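Local coordinates for protein putative tryptophan halogenase (Xanthomonas campestris pv. campestris, PDB 6Y1W) that probably acts as a flavin-dependent halogenase of the tryptophan halogenase family, using FAD, at residues 423-426 with 432-435. Numbering follows the deposited sequence.
Sequences MELF and VFHQ
Leu425 and Phe426, in the last turns of helix 417-429, meet Val432 and Phe433 in the loop that follows. The chain doubles back after the helix, and two apolar pairs touch across the turn. Leu425 CD2 lies 3.8 Å from Phe433 CD1. The methyl sits in the plane of the ring, at its edge, and the two side chains cross at about a right angle. Phe433 CG stands between its backbone N and carbonyl carbon (chi1 64°), which brings the ring closer to the helix than its CB direction alone suggests. This holds for one conformer of Phe433; a second is also modelled. In the second pair, Phe426 CD1 is 3.7 Å from Val432 CG1. These side chains run side by side and point the same way. CA of Phe426 and CA of Val432 are 6.2 Å apart. Leu425 and Phe426 are buried, while Val432 and Phe433 remain partly exposed. The Val432 backbone N hydrogen-bonds a MES molecule, probably from the crystallisation liquor. Arg422 makes a cation-pi contact with Phe433. The predicted FAD and tryptophan sites lie elsewhere. Helix 442-451 packs on Phe426 and Val432, while Asp373 and Glu376 of the second subunit pack against Leu425 and Phe433.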
loop_
_atom_site.group_PDB
_atom_site.type_symbol
_atom_site.label_atom_id
_atom_site.label_comp_id
_atom_site.label_asym_id
_atom_site.label_seq_id
_atom_site.Cartn_x
_atom_site.Cartn_y
_atom_site.Cartn_z
ATOM N N MET A 423 2.103 -4.512 -18.395
ATOM C CA MET A 423 2.119 -5.613 -19.357
ATOM C C MET A 423 3.532 -5.984 -19.789
ATOM O O MET A 423 3.853 -7.178 -19.903
ATOM C CB MET A 423 1.269 -5.226 -20.571
ATOM C CG MET A 423 -0.224 -5.093 -20.195
ATOM S SD MET A 423 -1.230 -4.650 -21.622
ATOM C CE MET A 423 -1.316 -6.277 -22.440
ATOM N N GLU A 424 4.387 -4.973 -20.008
ATOM C CA GLU A 424 5.771 -5.226 -20.416
ATOM C C GLU A 424 6.575 -5.883 -19.296
ATOM O O GLU A 424 7.389 -6.775 -19.547
ATOM C CB GLU A 424 6.414 -3.911 -20.888
ATOM C CG GLU A 424 5.915 -3.512 -22.291
ATOM C CD GLU A 424 6.388 -2.153 -22.796
ATOM O OE1 GLU A 424 7.218 -1.493 -22.132
ATOM O OE2 GLU A 424 5.908 -1.750 -23.882
ATOM N N LEU A 425 6.354 -5.472 -18.053
ATOM C CA LEU A 425 7.011 -6.140 -16.935
ATOM C C LEU A 425 6.696 -7.629 -16.922
ATOM O O LEU A 425 7.575 -8.469 -16.694
ATOM C CB LEU A 425 6.562 -5.481 -15.628
ATOM C CG LEU A 425 7.367 -5.777 -14.385
ATOM C CD1 LEU A 425 8.803 -5.255 -14.516
ATOM C CD2 LEU A 425 6.645 -5.122 -13.215
ATOM N N PHE A 426 5.434 -7.984 -17.122
ATOM C CA PHE A 426 5.076 -9.393 -17.104
ATOM C C PHE A 426 5.629 -10.105 -18.349
ATOM O O PHE A 426 6.147 -11.211 -18.243
ATOM C CB PHE A 426 3.551 -9.551 -17.014
ATOM C CG PHE A 426 3.120 -10.948 -16.684
ATOM C CD1 PHE A 426 3.405 -11.501 -15.443
ATOM C CD2 PHE A 426 2.526 -11.746 -17.656
ATOM C CE1 PHE A 426 3.032 -12.842 -15.134
ATOM C CE2 PHE A 426 2.148 -13.074 -17.368
ATOM C CZ PHE A 426 2.404 -13.613 -16.089
ATOM N N VAL A 432 4.997 -8.980 -11.442
ATOM C CA VAL A 432 3.830 -8.159 -11.138
ATOM C C VAL A 432 4.107 -7.512 -9.785
ATOM O O VAL A 432 4.847 -8.046 -8.959
ATOM C CB VAL A 432 2.507 -8.983 -11.083
ATOM C CG1 VAL A 432 2.246 -9.662 -12.457
ATOM C CG2 VAL A 432 2.575 -10.078 -10.011
ATOM N N PHE A 433 3.480 -6.371 -9.539
ATOM C CA PHE A 433 3.578 -5.734 -8.233
ATOM C C PHE A 433 2.212 -5.193 -7.858
ATOM O O PHE A 433 1.322 -5.037 -8.706
ATOM C CB PHE A 433 4.617 -4.618 -8.231
ATOM C CG PHE A 433 4.278 -3.473 -9.139
ATOM C CD1 PHE A 433 4.666 -3.483 -10.472
ATOM C CD2 PHE A 433 3.567 -2.373 -8.651
ATOM C CE1 PHE A 433 4.379 -2.426 -11.305
ATOM C CE2 PHE A 433 3.259 -1.322 -9.465
ATOM C CZ PHE A 433 3.657 -1.337 -10.801
ATOM N N HIS A 434 2.028 -4.949 -6.571
ATOM C CA HIS A 434 0.805 -4.346 -6.085
ATOM C C HIS A 434 1.227 -3.084 -5.369
ATOM O O HIS A 434 2.194 -3.108 -4.606
ATOM C CB HIS A 434 0.029 -5.261 -5.131
ATOM C CG HIS A 434 -1.071 -4.553 -4.396
ATOM N ND1 HIS A 434 -0.871 -3.912 -3.191
ATOM C CD2 HIS A 434 -2.377 -4.367 -4.707
ATOM C CE1 HIS A 434 -2.006 -3.364 -2.792
ATOM N NE2 HIS A 434 -2.934 -3.618 -3.698
ATOM N N GLN A 435 0.559 -1.984 -5.663
ATOM C CA GLN A 435 0.914 -0.702 -5.058
ATOM C C GLN A 435 -0.261 -0.147 -4.263
ATOM O O GLN A 435 -1.403 -0.223 -4.709
ATOM C CB GLN A 435 1.362 0.303 -6.111
ATOM C CG GLN A 435 1.592 1.701 -5.544
ATOM C CD GLN A 435 3.013 2.194 -5.761
ATOM O OE1 GLN A 435 3.539 2.148 -6.873
ATOM N NE2 GLN A 435 3.649 2.647 -4.686
#